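Local coordinates for protein neutral ceramidase (Pseudomonas aeruginosa, PDB 2ZWS) that hydrolyses the N-acyl linkage of ceramides to sphingosine and free fatty acid, and also runs the reverse synthesis, using one zinc ion per subunit, at residues K11-G16 with H37-A42; E556-E561 with V576-D581; S100-F105 with E120-A125. All blocks are in the same frame, centred on the assembly; numbering follows the deposited sequence. Where two conformers were deposited one is given.

Interaction 1 of 3, residues K11-G16 with H37-A42; sequences KADITG and HMRQWA. With MG (magnesium ion), chain C.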
ATOM      1  N   LYS A  11     -14.453   3.267  -0.410  1.00 12.95           N
ATOM      2  CA  LYS A  11     -13.149   3.727   0.042  1.00 13.40           C
ATOM      3  C   LYS A  11     -13.257   4.032   1.529  1.00 13.56           C
ATOM      4  O   LYS A  11     -14.267   4.585   1.994  1.00 13.13           O
ATOM      5  CB  LYS A  11     -12.723   4.967  -0.761  1.00 14.30           C
ATOM      6  CG  LYS A  11     -11.413   5.577  -0.419  1.00 18.54           C
ATOM      7  CD  LYS A  11     -11.127   6.708  -1.391  1.00 21.74           C
ATOM      8  CE  LYS A  11     -10.473   7.842  -0.687  1.00 23.31           C
ATOM      9  NZ  LYS A  11     -10.310   9.026  -1.535  1.00 23.61           N
ATOM     10  N   ALA A  12     -12.237   3.649   2.294  1.00 12.01           N
ATOM     11  CA  ALA A  12     -12.244   3.935   3.737  1.00 11.92           C
ATOM     12  C   ALA A  12     -10.850   4.174   4.276  1.00 11.89           C
ATOM     13  O   ALA A  12      -9.879   3.683   3.750  1.00 11.27           O
ATOM     14  CB  ALA A  12     -12.905   2.822   4.519  1.00 13.03           C
ATOM     15  N   ASP A  13     -10.799   4.973   5.322  1.00 11.45           N
ATOM     16  CA  ASP A  13      -9.571   5.490   5.917  1.00 11.48           C
ATOM     17  C   ASP A  13      -8.863   4.386   6.724  1.00 11.31           C
ATOM     18  O   ASP A  13      -9.503   3.745   7.585  1.00 12.49           O
ATOM     19  CB  ASP A  13     -10.022   6.627   6.830  1.00 10.99           C
ATOM     20  CG  ASP A  13      -8.875   7.413   7.467  1.00 11.17           C
ATOM     21  OD1 ASP A  13      -7.682   7.050   7.331  1.00 13.15           O
ATOM     22  OD2 ASP A  13      -9.189   8.444   8.126  1.00 13.45           O
ATOM     23  N   ILE A  14      -7.580   4.121   6.415  1.00 11.12           N
ATOM     24  CA  ILE A  14      -6.784   3.137   7.140  1.00 11.27           C
ATOM     25  C   ILE A  14      -5.531   3.812   7.734  1.00 10.76           C
ATOM     26  O   ILE A  14      -4.525   3.138   8.044  1.00 12.66           O
ATOM     27  CB  ILE A  14      -6.352   1.955   6.250  1.00  9.99           C
ATOM     28  CG1 ILE A  14      -5.688   2.447   4.943  1.00  9.34           C
ATOM     29  CG2 ILE A  14      -7.508   1.054   5.923  1.00 11.48           C
ATOM     30  CD1 ILE A  14      -5.054   1.292   4.078  1.00 11.72           C
ATOM     31  N   THR A  15      -5.588   5.138   7.909  1.00 11.18           N
ATOM     32  CA  THR A  15      -4.414   5.885   8.413  1.00 11.75           C
ATOM     33  C   THR A  15      -4.146   5.503   9.870  1.00 12.08           C
ATOM     34  O   THR A  15      -5.056   5.516  10.706  1.00 12.54           O
ATOM     35  CB  THR A  15      -4.659   7.400   8.354  1.00 11.96           C
ATOM     36  OG1 THR A  15      -5.106   7.771   7.036  1.00 11.64           O
ATOM     37  CG2 THR A  15      -3.365   8.171   8.674  1.00 13.01           C
ATOM     38  N   GLY A  16      -2.901   5.208  10.180  1.00 12.76           N
ATOM     39  CA  GLY A  16      -2.525   4.810  11.515  1.00 13.15           C
ATOM     40  C   GLY A  16      -1.938   5.963  12.315  1.00 12.93           C
ATOM     41  O   GLY A  16      -2.233   7.119  12.067  1.00 13.27           O
ATOM     42  N   HIS A  37       0.687  14.181   5.473  1.00  9.78           N
ATOM     43  CA  HIS A  37       0.519  14.925   4.233  1.00 11.03           C
ATOM     44  C   HIS A  37      -0.826  14.578   3.579  1.00 10.80           C
ATOM     45  O   HIS A  37      -1.667  15.449   3.372  1.00 11.28           O
ATOM     46  CB  HIS A  37       1.668  14.711   3.263  1.00 10.09           C
ATOM     47  CG  HIS A  37       1.510  15.511   2.011  1.00 12.61           C
ATOM     48  ND1 HIS A  37       2.181  15.224   0.840  1.00 13.98           N
ATOM     49  CD2 HIS A  37       0.741  16.601   1.747  1.00 13.51           C
ATOM     50  CE1 HIS A  37       1.833  16.100  -0.088  1.00 14.52           C
ATOM     51  NE2 HIS A  37       0.960  16.948   0.435  1.00 13.31           N
ATOM     52  N   MET A  38      -1.011  13.296   3.263  1.00 10.98           N
ATOM     53  CA  MET A  38      -2.299  12.800   2.805  0.50 11.24           C
ATOM     54  C   MET A  38      -2.597  11.499   3.548  1.00 11.19           C
ATOM     55  O   MET A  38      -1.673  10.792   3.979  1.00 11.98           O
ATOM     56  CB  MET A  38      -2.335  12.597   1.272  0.50 11.73           C
ATOM     57  CG  MET A  38      -2.221  13.890   0.422  0.50 12.16           C
ATOM     58  SD  MET A  38      -2.903  13.826  -1.281  0.50 11.49           S
ATOM     59  CE  MET A  38      -2.031  12.404  -1.942  0.50 12.25           C
ATOM     60  N   ARG A  39      -3.889  11.202   3.713  1.00 12.06           N
ATOM     61  CA  ARG A  39      -4.271   9.992   4.426  1.00 11.67           C
ATOM     62  C   ARG A  39      -4.068   8.745   3.560  1.00 11.60           C
ATOM     63  O   ARG A  39      -3.873   8.833   2.338  1.00 11.45           O
ATOM     64  CB  ARG A  39      -5.721  10.073   4.912  1.00 11.79           C
ATOM     65  CG  ARG A  39      -5.843  11.003   6.140  1.00 13.03           C
ATOM     66  CD  ARG A  39      -7.229  10.891   6.864  1.00 13.68           C
ATOM     67  NE  ARG A  39      -7.135  11.699   8.090  1.00 13.58           N
ATOM     68  CZ  ARG A  39      -7.078  11.227   9.336  1.00 13.68           C
ATOM     69  NH1 ARG A  39      -7.265   9.938   9.609  1.00 14.28           N
ATOM     70  NH2 ARG A  39      -6.880  12.083  10.336  1.00 14.43           N
ATOM     71  N   GLN A  40      -4.122   7.593   4.224  1.00 10.31           N
ATOM     72  CA  GLN A  40      -4.049   6.284   3.598  1.00 10.40           C
ATOM     73  C   GLN A  40      -5.448   5.687   3.499  1.00 10.54           C
ATOM     74  O   GLN A  40      -6.229   5.750   4.476  1.00 10.97           O
ATOM     75  CB  GLN A  40      -3.192   5.367   4.477  1.00 10.72           C
ATOM     76  CG  GLN A  40      -1.751   5.877   4.654  1.00 11.92           C
ATOM     77  CD  GLN A  40      -1.009   5.062   5.680  1.00 11.75           C
ATOM     78  OE1 GLN A  40      -0.302   4.117   5.333  1.00 15.30           O
ATOM     79  NE2 GLN A  40      -1.210   5.363   6.919  1.00 11.16           N
ATOM     80  N   TRP A  41      -5.754   5.071   2.352  1.00 10.48           N
ATOM     81  CA  TRP A  41      -7.108   4.545   2.090  1.00 10.24           C
ATOM     82  C   TRP A  41      -7.050   3.104   1.612  1.00  9.88           C
ATOM     83  O   TRP A  41      -6.037   2.651   0.989  1.00 10.71           O
ATOM     84  CB  TRP A  41      -7.819   5.386   1.000  1.00 11.03           C
ATOM     85  CG  TRP A  41      -7.885   6.835   1.428  1.00 10.50           C
ATOM     86  CD1 TRP A  41      -6.966   7.820   1.175  1.00 13.18           C
ATOM     87  CD2 TRP A  41      -8.922   7.439   2.220  1.00 12.24           C
ATOM     88  NE1 TRP A  41      -7.364   9.005   1.771  1.00 13.53           N
ATOM     89  CE2 TRP A  41      -8.558   8.794   2.424  1.00 12.49           C
ATOM     90  CE3 TRP A  41     -10.107   6.962   2.783  1.00 13.26           C
ATOM     91  CZ2 TRP A  41      -9.349   9.671   3.159  1.00 13.71           C
ATOM     92  CZ3 TRP A  41     -10.894   7.834   3.514  1.00 13.31           C
ATOM     93  CH2 TRP A  41     -10.510   9.173   3.707  1.00 12.51           C
ATOM     94  N   ALA A  42      -8.106   2.367   1.961  1.00 10.17           N
ATOM     95  CA  ALA A  42      -8.427   1.105   1.316  1.00  9.97           C
ATOM     96  C   ALA A  42      -9.506   1.400   0.275  1.00 10.29           C
ATOM     97  O   ALA A  42     -10.507   2.052   0.577  1.00 10.38           O
ATOM     98  CB  ALA A  42      -8.970   0.109   2.327  1.00 10.63           C
TER
HETATM   99 MG    MG C 648      -2.940  17.232   3.528  1.00 13.08          MG
HETATM  100  O   HOH W   1      -2.614  17.156   6.042  1.00 16.09           O

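Interaction 2 of 3, residues E556-E561 with V576-D581; sequences EKTFLE and VATDND. With MG (magnesium ion), chain C.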
ATOM      1  N   GLU A 556     -11.747   8.691   9.485  1.00 14.69           N
ATOM      2  CA  GLU A 556     -12.886   9.252   8.731  1.00 15.64           C
ATOM      3  C   GLU A 556     -13.175  10.701   9.104  1.00 16.16           C
ATOM      4  O   GLU A 556     -14.207  11.272   8.701  1.00 18.00           O
ATOM      5  CB  GLU A 556     -14.155   8.395   8.867  1.00 15.95           C
ATOM      6  CG  GLU A 556     -13.981   6.913   8.415  1.00 16.83           C
ATOM      7  CD  GLU A 556     -13.743   6.729   6.908  1.00 18.58           C
ATOM      8  OE1 GLU A 556     -14.076   7.606   6.088  1.00 22.03           O
ATOM      9  OE2 GLU A 556     -13.316   5.639   6.534  1.00 16.60           O
ATOM     10  N   LYS A 557     -12.274  11.269   9.907  1.00 15.56           N
ATOM     11  CA  LYS A 557     -12.339  12.681  10.272  0.50 16.11           C
ATOM     12  C   LYS A 557     -11.038  13.397   9.905  1.00 15.41           C
ATOM     13  O   LYS A 557     -10.346  12.970   8.960  1.00 15.13           O
ATOM     14  CB  LYS A 557     -12.741  12.841  11.742  0.50 15.92           C
ATOM     15  CG  LYS A 557     -14.129  12.225  12.047  0.50 16.75           C
ATOM     16  CD  LYS A 557     -14.424  12.240  13.545  0.50 17.63           C
ATOM     17  CE  LYS A 557     -15.025  13.574  13.974  0.50 19.52           C
ATOM     18  NZ  LYS A 557     -15.225  13.642  15.454  0.50 19.80           N
ATOM     19  N   THR A 558     -10.683  14.472  10.612  1.00 15.27           N
ATOM     20  CA  THR A 558      -9.543  15.266  10.203  1.00 14.80           C
ATOM     21  C   THR A 558      -8.906  16.022  11.358  1.00 14.68           C
ATOM     22  O   THR A 558      -9.550  16.364  12.342  1.00 14.67           O
ATOM     23  CB  THR A 558      -9.958  16.279   9.076  1.00 15.27           C
ATOM     24  OG1 THR A 558      -8.812  16.989   8.584  1.00 15.22           O
ATOM     25  CG2 THR A 558     -11.063  17.245   9.564  1.00 16.00           C
ATOM     26  N   PHE A 559      -7.618  16.277  11.240  1.00 13.56           N
ATOM     27  CA  PHE A 559      -6.929  17.155  12.190  1.00 14.16           C
ATOM     28  C   PHE A 559      -7.057  18.619  11.832  1.00 14.66           C
ATOM     29  O   PHE A 559      -6.652  19.491  12.623  1.00 15.23           O
ATOM     30  CB  PHE A 559      -5.441  16.775  12.279  1.00 14.17           C
ATOM     31  CG  PHE A 559      -5.200  15.470  12.991  1.00 14.25           C
ATOM     32  CD1 PHE A 559      -5.231  15.416  14.392  1.00 13.94           C
ATOM     33  CD2 PHE A 559      -4.995  14.284  12.279  1.00 13.78           C
ATOM     34  CE1 PHE A 559      -5.025  14.227  15.067  1.00 14.83           C
ATOM     35  CE2 PHE A 559      -4.784  13.079  12.951  1.00 13.40           C
ATOM     36  CZ  PHE A 559      -4.822  13.041  14.359  1.00 14.20           C
ATOM     37  N   LEU A 560      -7.589  18.909  10.648  1.00 14.38           N
ATOM     38  CA  LEU A 560      -7.623  20.282  10.171  1.00 14.55           C
ATOM     39  C   LEU A 560      -8.707  20.473   9.127  1.00 14.91           C
ATOM     40  O   LEU A 560      -9.059  19.568   8.377  1.00 14.39           O
ATOM     41  CB  LEU A 560      -6.273  20.701   9.581  1.00 14.24           C
ATOM     42  CG  LEU A 560      -5.877  20.134   8.207  1.00 12.44           C
ATOM     43  CD1 LEU A 560      -6.320  21.049   7.040  1.00 14.92           C
ATOM     44  CD2 LEU A 560      -4.383  19.800   8.150  1.00 13.61           C
ATOM     45  N   GLU A 561      -9.189  21.698   9.062  1.00 15.04           N
ATOM     46  CA  GLU A 561     -10.133  22.115   8.035  1.00 16.67           C
ATOM     47  C   GLU A 561      -9.713  23.505   7.588  1.00 16.96           C
ATOM     48  O   GLU A 561      -9.372  24.340   8.431  1.00 17.55           O
ATOM     49  CB  GLU A 561     -11.554  22.144   8.604  1.00 16.97           C
ATOM     50  CG  GLU A 561     -12.204  20.761   8.713  1.00 17.75           C
ATOM     51  CD  GLU A 561     -13.551  20.756   9.447  1.00 20.06           C
ATOM     52  OE1 GLU A 561     -13.944  21.795  10.039  1.00 23.28           O
ATOM     53  OE2 GLU A 561     -14.201  19.684   9.440  1.00 24.58           O
ATOM     54  N   VAL A 576     -13.237  23.671   2.486  1.00 22.08           N
ATOM     55  CA  VAL A 576     -12.640  23.534   1.157  1.00 21.32           C
ATOM     56  C   VAL A 576     -11.393  22.645   1.151  1.00 20.13           C
ATOM     57  O   VAL A 576     -10.901  22.273   0.081  1.00 21.06           O
ATOM     58  CB  VAL A 576     -12.280  24.898   0.494  1.00 21.77           C
ATOM     59  CG1 VAL A 576     -13.548  25.772   0.282  1.00 23.12           C
ATOM     60  CG2 VAL A 576     -11.188  25.634   1.284  1.00 21.76           C
ATOM     61  N   ALA A 577     -10.883  22.309   2.332  1.00 18.62           N
ATOM     62  CA  ALA A 577      -9.757  21.371   2.413  1.00 17.47           C
ATOM     63  C   ALA A 577      -9.697  20.707   3.779  1.00 16.73           C
ATOM     64  O   ALA A 577     -10.083  21.295   4.792  1.00 17.01           O
ATOM     65  CB  ALA A 577      -8.450  22.066   2.084  1.00 17.54           C
ATOM     66  N   THR A 578      -9.213  19.465   3.779  1.00 15.74           N
ATOM     67  CA  THR A 578      -9.134  18.626   4.950  0.50 16.51           C
ATOM     68  C   THR A 578      -7.667  18.155   5.071  1.00 14.46           C
ATOM     69  O   THR A 578      -6.848  18.499   4.209  1.00 14.81           O
ATOM     70  CB  THR A 578     -10.175  17.490   4.747  0.50 17.89           C
ATOM     71  OG1 THR A 578     -11.442  17.933   5.244  0.50 20.47           O
ATOM     72  CG2 THR A 578      -9.788  16.222   5.412  0.50 20.01           C
ATOM     73  N   ASP A 579      -7.333  17.348   6.086  1.00 14.39           N
ATOM     74  CA  ASP A 579      -5.955  16.846   6.176  1.00 13.39           C
ATOM     75  C   ASP A 579      -5.599  15.841   5.068  1.00 12.98           C
ATOM     76  O   ASP A 579      -4.427  15.548   4.871  1.00 13.81           O
ATOM     77  CB  ASP A 579      -5.574  16.341   7.594  1.00 13.78           C
ATOM     78  CG  ASP A 579      -6.320  15.074   8.030  1.00 13.91           C
ATOM     79  OD1 ASP A 579      -6.882  14.340   7.164  1.00 15.78           O
ATOM     80  OD2 ASP A 579      -6.272  14.774   9.251  1.00 12.81           O
ATOM     81  N   ASN A 580      -6.598  15.335   4.345  1.00 12.32           N
ATOM     82  CA  ASN A 580      -6.333  14.414   3.259  1.00 12.68           C
ATOM     83  C   ASN A 580      -5.754  15.097   2.030  1.00 13.62           C
ATOM     84  O   ASN A 580      -5.078  14.457   1.218  1.00 13.02           O
ATOM     85  CB  ASN A 580      -7.594  13.682   2.829  1.00 12.70           C
ATOM     86  CG  ASN A 580      -7.304  12.583   1.852  1.00 12.88           C
ATOM     87  OD1 ASN A 580      -6.416  11.753   2.078  1.00 12.60           O
ATOM     88  ND2 ASN A 580      -8.044  12.571   0.745  1.00 13.51           N
ATOM     89  N   ASP A 581      -6.017  16.395   1.882  1.00 14.12           N
ATOM     90  CA  ASP A 581      -5.725  17.052   0.612  1.00 13.97           C
ATOM     91  C   ASP A 581      -4.224  17.292   0.371  1.00 13.16           C
ATOM     92  O   ASP A 581      -3.478  17.581   1.300  1.00 13.26           O
ATOM     93  CB  ASP A 581      -6.542  18.319   0.497  1.00 14.81           C
ATOM     94  CG  ASP A 581      -8.011  18.002   0.322  1.00 16.43           C
ATOM     95  OD1 ASP A 581      -8.335  17.272  -0.648  1.00 16.99           O
ATOM     96  OD2 ASP A 581      -8.833  18.425   1.176  1.00 17.21           O
TER
HETATM   97 MG    MG C 648      -2.940  17.232   3.528  1.00 13.08          MG
HETATM   98  O   HOH W   2     -13.923  17.969   7.450  1.00 29.48           O
HETATM   99  O   HOH W   1      -2.614  17.156   6.042  1.00 16.09           O

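Interaction 3 of 3, residues S100-F105 with E120-A125; sequences SGPGGF and EKTFNA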
ATOM      1  N   SER A 100       5.744   5.469   3.283  1.00 11.96           N
ATOM      2  CA  SER A 100       5.501   6.612   4.157  1.00 12.39           C
ATOM      3  C   SER A 100       4.310   6.445   5.061  1.00 12.09           C
ATOM      4  O   SER A 100       3.654   7.440   5.389  1.00 12.95           O
ATOM      5  CB  SER A 100       5.309   7.878   3.325  1.00 12.01           C
ATOM      6  OG  SER A 100       6.514   8.163   2.608  1.00 13.82           O
ATOM      7  N   GLY A 101       4.035   5.201   5.469  1.00 11.82           N
ATOM      8  CA  GLY A 101       3.018   4.969   6.522  1.00 11.80           C
ATOM      9  C   GLY A 101       3.644   4.436   7.802  1.00 11.77           C
ATOM     10  O   GLY A 101       4.756   3.912   7.781  1.00 12.16           O
ATOM     11  N   PRO A 102       2.924   4.567   8.926  1.00 12.03           N
ATOM     12  CA  PRO A 102       3.362   3.981  10.202  1.00 11.81           C
ATOM     13  C   PRO A 102       3.449   2.459  10.110  1.00 12.05           C
ATOM     14  O   PRO A 102       2.571   1.822   9.521  1.00 12.37           O
ATOM     15  CB  PRO A 102       2.263   4.430  11.187  1.00 11.53           C
ATOM     16  CG  PRO A 102       1.063   4.685  10.342  1.00 12.94           C
ATOM     17  CD  PRO A 102       1.605   5.228   9.031  1.00 12.64           C
ATOM     18  N   GLY A 103       4.494   1.885  10.696  1.00 12.50           N
ATOM     19  CA  GLY A 103       4.691   0.427  10.689  1.00 13.29           C
ATOM     20  C   GLY A 103       4.131  -0.278  11.907  1.00 13.73           C
ATOM     21  O   GLY A 103       3.379   0.316  12.710  1.00 14.14           O
ATOM     22  N   GLY A 104       4.494  -1.551  12.042  1.00 13.15           N
ATOM     23  CA  GLY A 104       4.111  -2.342  13.215  1.00 14.56           C
ATOM     24  C   GLY A 104       2.852  -3.162  13.032  1.00 14.71           C
ATOM     25  O   GLY A 104       2.186  -3.523  14.011  1.00 14.25           O
ATOM     26  N   PHE A 105       2.494  -3.455  11.788  1.00 13.46           N
ATOM     27  CA  PHE A 105       1.269  -4.181  11.539  1.00 12.74           C
ATOM     28  C   PHE A 105       1.446  -5.576  10.932  1.00 12.29           C
ATOM     29  O   PHE A 105       0.484  -6.186  10.421  1.00 12.65           O
ATOM     30  CB  PHE A 105       0.245  -3.311  10.788  1.00 12.70           C
ATOM     31  CG  PHE A 105       0.731  -2.784   9.455  1.00 12.66           C
ATOM     32  CD1 PHE A 105       1.509  -1.633   9.384  1.00 13.69           C
ATOM     33  CD2 PHE A 105       0.376  -3.428   8.268  1.00 12.61           C
ATOM     34  CE1 PHE A 105       1.944  -1.134   8.138  1.00 11.78           C
ATOM     35  CE2 PHE A 105       0.786  -2.938   7.020  1.00 13.08           C
ATOM     36  CZ  PHE A 105       1.574  -1.807   6.952  1.00 13.00           C
ATOM     37  N   GLU A 120      -0.368  -2.068  17.945  1.00 15.49           N
ATOM     38  CA  GLU A 120      -1.751  -2.528  17.855  0.60 16.06           C
ATOM     39  C   GLU A 120      -2.733  -1.475  17.312  1.00 15.00           C
ATOM     40  O   GLU A 120      -3.642  -1.830  16.561  1.00 14.76           O
ATOM     41  CB  GLU A 120      -2.216  -3.127  19.188  0.60 16.86           C
ATOM     42  CG  GLU A 120      -3.604  -3.766  19.170  0.60 19.77           C
ATOM     43  CD  GLU A 120      -3.812  -4.701  20.348  0.60 23.85           C
ATOM     44  OE1 GLU A 120      -4.155  -5.888  20.125  0.60 24.70           O
ATOM     45  OE2 GLU A 120      -3.606  -4.247  21.500  0.60 26.05           O
ATOM     46  N   LYS A 121      -2.570  -0.193  17.653  1.00 14.18           N
ATOM     47  CA  LYS A 121      -3.536   0.811  17.207  1.00 14.58           C
ATOM     48  C   LYS A 121      -3.501   0.987  15.678  1.00 13.77           C
ATOM     49  O   LYS A 121      -4.538   1.185  15.026  1.00 14.42           O
ATOM     50  CB  LYS A 121      -3.247   2.160  17.884  1.00 15.81           C
ATOM     51  CG  LYS A 121      -4.421   3.122  17.840  1.00 20.05           C
ATOM     52  CD  LYS A 121      -4.253   4.266  18.864  1.00 25.37           C
ATOM     53  CE  LYS A 121      -5.526   5.105  18.957  1.00 28.59           C
ATOM     54  NZ  LYS A 121      -6.578   4.426  19.783  1.00 31.08           N
ATOM     55  N   THR A 122      -2.300   0.950  15.102  1.00 13.31           N
ATOM     56  CA  THR A 122      -2.159   1.065  13.653  1.00 12.91           C
ATOM     57  C   THR A 122      -2.684  -0.201  12.966  1.00 11.83           C
ATOM     58  O   THR A 122      -3.481  -0.116  11.978  1.00 12.55           O
ATOM     59  CB  THR A 122      -0.690   1.336  13.317  1.00 13.08           C
ATOM     60  OG1 THR A 122      -0.351   2.665  13.744  1.00 13.66           O
ATOM     61  CG2 THR A 122      -0.375   1.175  11.818  1.00 12.83           C
ATOM     62  N   PHE A 123      -2.314  -1.359  13.514  1.00 12.25           N
ATOM     63  CA  PHE A 123      -2.852  -2.632  12.996  1.00 10.99           C
ATOM     64  C   PHE A 123      -4.391  -2.630  12.982  1.00 12.23           C
ATOM     65  O   PHE A 123      -5.033  -2.922  11.961  1.00 11.67           O
ATOM     66  CB  PHE A 123      -2.301  -3.818  13.815  1.00 10.95           C
ATOM     67  CG  PHE A 123      -2.924  -5.139  13.460  1.00 10.16           C
ATOM     68  CD1 PHE A 123      -4.037  -5.616  14.184  1.00 12.52           C
ATOM     69  CD2 PHE A 123      -2.407  -5.925  12.416  1.00 10.75           C
ATOM     70  CE1 PHE A 123      -4.635  -6.845  13.848  1.00 14.12           C
ATOM     71  CE2 PHE A 123      -3.018  -7.152  12.072  1.00 10.85           C
ATOM     72  CZ  PHE A 123      -4.119  -7.609  12.790  1.00 13.53           C
ATOM     73  N   ASN A 124      -4.971  -2.282  14.114  1.00 12.97           N
ATOM     74  CA  ASN A 124      -6.417  -2.317  14.219  1.00 13.72           C
ATOM     75  C   ASN A 124      -7.087  -1.343  13.248  1.00 12.29           C
ATOM     76  O   ASN A 124      -8.155  -1.661  12.697  1.00 12.98           O
ATOM     77  CB  ASN A 124      -6.878  -1.996  15.646  1.00 15.36           C
ATOM     78  CG  ASN A 124      -6.560  -3.087  16.677  1.00 18.68           C
ATOM     79  OD1 ASN A 124      -6.575  -2.814  17.905  1.00 24.90           O
ATOM     80  ND2 ASN A 124      -6.370  -4.298  16.234  1.00 18.42           N
ATOM     81  N   ALA A 125      -6.501  -0.155  13.041  1.00 11.60           N
ATOM     82  CA  ALA A 125      -7.081   0.832  12.096  1.00 10.51           C
ATOM     83  C   ALA A 125      -7.078   0.292  10.672  1.00 10.69           C
ATOM     84  O   ALA A 125      -8.000   0.586   9.881  1.00 12.33           O
ATOM     85  CB  ALA A 125      -6.329   2.137  12.152  1.00 11.93           C
TER

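Interaction 1 of 3, residues K11-G16 with H37-A42
A12 and A42 form a hydrogen-bonded antiparallel pair at the end where strands 5-13 and 41-49 part, neighbours in the large mixed sheet of the catalytic domain. A12 N donates a hydrogen bond to A42 O at 2.9 Å, and A42 N donates one back to A12 O. The next pair, D13 with W41, is non-hydrogen-bonded, and both side chains lie on one face of the sheet.

On that face K11 reaches over W41: its CE sits 3.3 Å from W41 CD2 and NZ stands almost on the normal of the five-membered ring, 4.2 Å from its centroid, a cation-pi contact. The same ammonium is salt-bridged to E228, while W41 NE1 bonds N580.

Past the strand end the grip passes to D13, I14 and T15. I14 N binds Q40 O, and the I14 CG2 methyl packs on A42 CB. D13 CG is anti to the backbone N (chi1 -175°), which starts the carboxylate toward T15 and R39. D13 OD1 accepts from T15 N, closing an Asx turn, and also from T15 OG1. D13 OD2 meets R39 NH1 at 2.9 Å through its syn lone pair, a bent salt bridge (133°) with OD2 tilted from the guanidinium plane. R39 NE is in turn salt-bridged to D579. Two residues before R39, the carbonyl oxygen of H37 binds the magnesium ion.

T15 OG1, having donated to D13 OD1, accepts from Q40 N at 3.0 Å.

Interaction 2 of 3, residues E556-E561 with V576-D581
T558 and D579 pass side by side, pointing opposite ways, and two hydrogen bonds join the segments. D579 N donates to T558 OG1 at 2.9 Å; the hydroxyl lies anti to the backbone N of T558 (chi1 -175°) and itself donates to L560 O at 2.6 Å. In the other direction F559 N donates to D579 OD2 at 2.8 Å, nearly straight but arriving from well above the carboxylate plane. Each carboxylate oxygen thus has a partner, OD2 the F559 amide and OD1 the side chain of R39 in the N-terminal part of the chain, to which it is salt-bridged.

Apolar contact is made by L560, whose CD2 methyl packs on D579 CB at 3.7 Å.

Contacts to oxygen form a separate group. The F559 ring presents its edge to D579 OD2, with CD2 3.3 Å away. Between the backbones, E561 CA makes a CA-H...O contact with A577 O.

Metal and water come next. The carbonyl oxygen of D581 binds the magnesium ion at 2.3 Å, and a water on the metal donates to D579 O. On the other flank a second water donates to E561 OE2; E561 OE1 is bonded to Y618.

The second segment bends through a type I turn from T578 to D581, with T578 N bonded to D581 OD2. This is the mouth of the beta hairpin 560-566/574-578, where the chain turns off the sheet to build a magnesium site formed by D579 and D581 with H37 and T584.

Interaction 3 of 3, residues S100-F105 with E120-A125
F105 and F123 meet at their CB atoms, 4.0 Å apart, where the loop after strand 101-102 comes up against the first turn of helix 120-138. This is apolar contact, and the rings do not stack on each other. F105 CB points at the helix, but the ring beyond it leads away: CG lies between the backbone N and the carbonyl carbon (chi1 58°), and the ring packs edge-to-face with F67. The F123 ring meets those of F118 and H107.

The T122 CG2 methyl carries much of the rest. It approaches F105 CD1 obliquely at 4.2 Å and also lies 4.1 Å from P102 CG, thereby bridging the proline and the phenylalanine. The T122 hydroxyl is hydrogen-bonded to E17.

The arrangement is a loop laid against a helix in the catalytic domain, directly before S106, an inferred substrate-binding residue. G103 and G104 carry the chain between P102 and F105; at the backbone angles of G104 (phi 95°) a CB would run into the carbonyl oxygen of G103, which calls for glycine.

Carbonyl groups make further contacts. P102 O lies 3.8 Å from T122 CG2, and G103 O is close to the same methyl. F105 O sits in the plane of the F123 ring, at its edge, 3.5 Å from CD2. Both G103 O and F105 O are buried here without a hydrogen-bonding partner in the model.

Overall arrangement
Along the chain interaction 1 comes first, then interaction 3, then interaction 2. Interactions 1 and 3 lie in the N-terminal part, with centres about 11 Å apart, and touch where G16 packs on P102 and T122. Interaction 1 joins two strands of the large mixed sheet; helix 120-138, whose first turn carries interaction 3, runs on to cover A12 and A42. Interaction 2 sits at the edge strand 574-578 of a five-stranded sheet in the C-terminal part; its centre is about 12 Å from that of interaction 1 and about 20 Å from that of interaction 3. The junction of interactions 1 and 2 is polar: R39 to D579, D13 to E556, and one shared magnesium ion, which thus links the two parts.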